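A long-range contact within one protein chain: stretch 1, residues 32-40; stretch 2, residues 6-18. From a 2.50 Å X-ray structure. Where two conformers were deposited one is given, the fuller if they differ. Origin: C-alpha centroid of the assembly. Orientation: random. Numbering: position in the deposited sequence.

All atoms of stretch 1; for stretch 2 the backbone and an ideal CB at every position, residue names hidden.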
# COMPACT_ATOMS: atom_id res chain seq x y z
N ASP B 32 -23.46 -12.59 21.79
CA ASP B 32 -23.83 -13.95 21.42
C ASP B 32 -23.16 -15.00 22.32
O ASP B 32 -23.38 -16.20 22.16
CB ASP B 32 -23.45 -14.22 19.96
CG ASP B 32 -24.49 -13.72 18.95
OD1 ASP B 32 -25.38 -12.93 19.33
OD2 ASP B 32 -24.39 -14.12 17.76
N GLY B 33 -22.32 -14.58 23.26
CA GLY B 33 -21.57 -15.54 24.10
C GLY B 33 -20.25 -15.99 23.49
O GLY B 33 -19.84 -17.15 23.65
N ALA B 34 -19.60 -15.06 22.79
CA ALA B 34 -18.34 -15.33 22.09
C ALA B 34 -17.17 -14.99 23.00
O ALA B 34 -17.33 -14.25 23.98
CB ALA B 34 -18.26 -14.50 20.80
N ASN B 35 -16.01 -15.53 22.67
CA ASN B 35 -14.75 -15.10 23.27
C ASN B 35 -14.11 -14.00 22.40
O ASN B 35 -14.22 -14.04 21.17
CB ASN B 35 -13.80 -16.28 23.43
CG ASN B 35 -14.49 -17.52 24.02
OD1 ASN B 35 -15.31 -17.42 24.94
ND2 ASN B 35 -14.18 -18.68 23.45
N VAL B 36 -13.49 -13.01 23.04
CA VAL B 36 -12.83 -11.93 22.35
C VAL B 36 -11.49 -11.61 23.00
O VAL B 36 -11.44 -11.20 24.14
CB VAL B 36 -13.68 -10.65 22.40
CG1 VAL B 36 -12.91 -9.48 21.75
CG2 VAL B 36 -15.02 -10.87 21.72
N ALA B 37 -10.41 -11.81 22.27
CA ALA B 37 -9.09 -11.34 22.70
C ALA B 37 -8.85 -10.01 22.02
O ALA B 37 -9.14 -9.87 20.83
CB ALA B 37 -8.00 -12.34 22.31
N LEU B 38 -8.37 -9.04 22.78
CA LEU B 38 -8.15 -7.69 22.26
C LEU B 38 -6.74 -7.30 22.62
O LEU B 38 -6.29 -7.51 23.75
CB LEU B 38 -9.18 -6.69 22.80
CG LEU B 38 -9.46 -6.49 24.30
CD1 LEU B 38 -10.32 -5.26 24.51
CD2 LEU B 38 -10.15 -7.65 24.91
N VAL B 39 -6.02 -6.78 21.63
CA VAL B 39 -4.62 -6.41 21.82
C VAL B 39 -4.44 -4.89 21.63
O VAL B 39 -4.92 -4.34 20.64
CB VAL B 39 -3.71 -7.23 20.88
CG1 VAL B 39 -3.93 -6.83 19.43
CG2 VAL B 39 -2.26 -7.06 21.26
N ALA B 40 -3.79 -4.23 22.59
CA ALA B 40 -3.38 -2.81 22.46
C ALA B 40 -1.96 -2.57 22.98
O ALA B 40 -1.41 -3.39 23.71
CB ALA B 40 -4.36 -1.90 23.17
N UNK B 6 -25.31 -17.50 14.43
CA UNK B 6 -24.95 -17.05 15.78
C UNK B 6 -23.44 -17.28 15.97
O UNK B 6 -22.87 -18.25 15.43
CB UNK B 6 -25.76 -17.79 16.85
N UNK B 7 -22.79 -16.42 16.75
CA UNK B 7 -21.36 -16.54 17.01
C UNK B 7 -21.10 -17.16 18.38
O UNK B 7 -20.05 -16.95 18.99
CB UNK B 7 -20.69 -15.17 16.92
N UNK B 8 -22.05 -17.97 18.84
CA UNK B 8 -21.97 -18.58 20.16
C UNK B 8 -20.78 -19.53 20.17
O UNK B 8 -20.61 -20.32 19.24
CB UNK B 8 -23.27 -19.31 20.52
N UNK B 9 -19.95 -19.42 21.20
CA UNK B 9 -18.77 -20.29 21.35
C UNK B 9 -17.62 -20.01 20.39
O UNK B 9 -16.64 -20.76 20.36
CB UNK B 9 -19.20 -21.75 21.17
N UNK B 10 -17.74 -18.94 19.61
CA UNK B 10 -16.72 -18.62 18.65
C UNK B 10 -15.71 -17.65 19.28
O UNK B 10 -16.02 -16.98 20.27
CB UNK B 10 -17.34 -18.03 17.38
N UNK B 11 -14.50 -17.63 18.73
CA UNK B 11 -13.42 -16.81 19.27
C UNK B 11 -12.99 -15.74 18.29
O UNK B 11 -12.66 -16.05 17.16
CB UNK B 11 -12.22 -17.68 19.64
N UNK B 12 -12.97 -14.48 18.74
CA UNK B 12 -12.46 -13.35 17.96
C UNK B 12 -11.13 -12.79 18.47
O UNK B 12 -10.96 -12.59 19.67
CB UNK B 12 -13.50 -12.23 17.95
N UNK B 13 -10.22 -12.51 17.54
CA UNK B 13 -9.02 -11.73 17.81
C UNK B 13 -9.16 -10.36 17.15
O UNK B 13 -9.32 -10.26 15.94
CB UNK B 13 -7.77 -12.45 17.31
N UNK B 14 -9.10 -9.30 17.94
CA UNK B 14 -9.30 -7.96 17.40
C UNK B 14 -8.17 -7.03 17.82
O UNK B 14 -7.79 -6.98 18.98
CB UNK B 14 -10.65 -7.39 17.86
N UNK B 15 -7.58 -6.36 16.82
CA UNK B 15 -6.61 -5.32 17.06
C UNK B 15 -7.40 -4.05 17.32
O UNK B 15 -8.38 -3.73 16.61
CB UNK B 15 -5.64 -5.16 15.89
N UNK B 16 -6.91 -3.33 18.31
CA UNK B 16 -7.66 -2.29 18.96
C UNK B 16 -8.66 -2.96 19.88
O UNK B 16 -8.36 -3.92 20.59
CB UNK B 16 -8.35 -1.37 17.95
N UNK B 17 -9.87 -2.44 19.82
CA UNK B 17 -10.95 -3.05 20.53
C UNK B 17 -11.29 -2.31 21.79
O UNK B 17 -12.34 -2.56 22.36
CB UNK B 17 -10.61 -4.51 20.85
N UNK B 18 -10.44 -1.37 22.20
CA UNK B 18 -10.57 -0.75 23.51
C UNK B 18 -11.56 0.41 23.61
O UNK B 18 -11.87 0.86 24.71
CB UNK B 18 -9.19 -0.25 23.95

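Position 6 has its CA-to-CB bond sideways, with the ideal CB 4.0 Å from Asp-32 OD2; a small polar residue would suit, among others. It is Ser-6, whose OG lies 3.5 Å from Asp-32 OD2, a contact only.

At position 7 the backbone does the work: its N donates to Asp-32 OD2 (3.0 Å, 172°), while CB points sideways, leaving the side chain weakly specified. Leu-7 is deposited.

Position 8 also points sideways, its ideal CB 3.5 Å from Asp-32 O. That carbonyl invites a donor, so Lys, Arg or Gln would be reasonable. Arg-8 runs extended, chi1 to chi3 all t, and its NH1 donates to Asp-32 O (3.3 Å, 147°), the oxygen sitting at the guanidinium edge.

Position 9 has phi 73° and psi 6°, which favours glycine, with Asn or Asp as alternatives. Gly-9 N makes a weak hydrogen bond to Gly-33 O (3.3 Å).

Position 10 points away, so nearly any side chain is possible. Lys-10 closes a type II turn from Leu-7, its N bonding Leu-7 O at 3.1 Å; its own O accepts from Asn-35 N (2.8 Å), opening the parallel ladder.

Position 11 pairs with Asn-35, the ideal CB 4.3 Å from Asn-35 CB on the same sheet face. Ser, Thr or Asn could meet the amide. Thr-11 OG1 accepts from Asn-35 ND2 (3.2 Å, 161°).

Position 12 lies on the other face, its ideal CB 4.3 Å from Val-36 CG2, so an aliphatic chain suits. Met-12 CE reaches Val-36 CG2 at 4.0 Å; its N and O bond Asn-35 O and Ala-37 N, each at 2.8 Å.

Position 13 shares a face with Ala-37 and Val-39. The small Ala-37 leaves room for a large apolar group, aromatic or aliphatic. The Phe-13 ring places CD1 4.1 Å from Ala-37 CB and CZ 3.9 Å from Val-39 CG1.

Position 14 returns to the Val-36 and Leu-38 face; Val, Ile or Leu would fit. Ile-14 CG2 packs 3.9 Å from Val-36 CG1 and 4.0 Å from Leu-38 CB, while the chain end leads away.

Position 15 has its ideal CB 4.3 Å from Val-39 CG1, compatible with a small residue. Ser-15 bonds through OG elsewhere in the structure.

Position 16, phi 76° and psi -135°, favours glycine; Gly-16 N donates to Val-39 O (3.2 Å).

Position 17, phi 103°, calls for glycine: an ideal CB would sit 3.3 Å from Leu-38 CB. It is Gly-17.

Position 18 is unconstrained here; it is Ser-18.

Stretch 2, residues 6-18: SLRGKTMFISGGS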
# COMPACT_ATOMS: atom_id res chain seq x y z
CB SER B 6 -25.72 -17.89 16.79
OG SER B 6 -25.63 -17.38 18.10
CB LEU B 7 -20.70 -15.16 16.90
CG LEU B 7 -20.98 -14.45 15.57
CD1 LEU B 7 -20.48 -13.05 15.65
CD2 LEU B 7 -20.34 -15.20 14.40
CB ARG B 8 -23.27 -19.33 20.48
CG ARG B 8 -23.47 -19.68 21.96
CD ARG B 8 -24.96 -19.79 22.24
NE ARG B 8 -25.30 -20.07 23.64
CZ ARG B 8 -25.36 -19.17 24.62
NH1 ARG B 8 -25.09 -17.88 24.40
NH2 ARG B 8 -25.71 -19.57 25.85
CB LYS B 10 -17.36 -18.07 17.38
CG LYS B 10 -18.34 -19.08 16.75
CD LYS B 10 -18.11 -19.32 15.23
CE LYS B 10 -18.90 -20.53 14.70
NZ LYS B 10 -18.47 -21.84 15.33
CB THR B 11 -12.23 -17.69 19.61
OG1 THR B 11 -12.60 -18.56 20.68
CG2 THR B 11 -11.05 -16.85 20.05
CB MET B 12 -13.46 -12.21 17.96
CG MET B 12 -12.96 -10.95 17.24
SD MET B 12 -14.32 -9.89 16.71
CE MET B 12 -14.74 -9.06 18.21
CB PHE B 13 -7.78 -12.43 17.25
CG PHE B 13 -6.48 -11.78 17.69
CD1 PHE B 13 -5.85 -12.19 18.87
CD2 PHE B 13 -5.90 -10.78 16.93
CE1 PHE B 13 -4.67 -11.60 19.27
CE2 PHE B 13 -4.72 -10.18 17.34
CZ PHE B 13 -4.09 -10.61 18.51
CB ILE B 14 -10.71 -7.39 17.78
CG1 ILE B 14 -10.93 -6.04 17.10
CG2 ILE B 14 -10.90 -7.29 19.27
CD1 ILE B 14 -12.34 -5.49 17.30
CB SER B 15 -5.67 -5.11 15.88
OG SER B 15 -6.37 -4.57 14.77
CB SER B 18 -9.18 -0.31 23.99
OG SER B 18 -8.95 1.05 23.75
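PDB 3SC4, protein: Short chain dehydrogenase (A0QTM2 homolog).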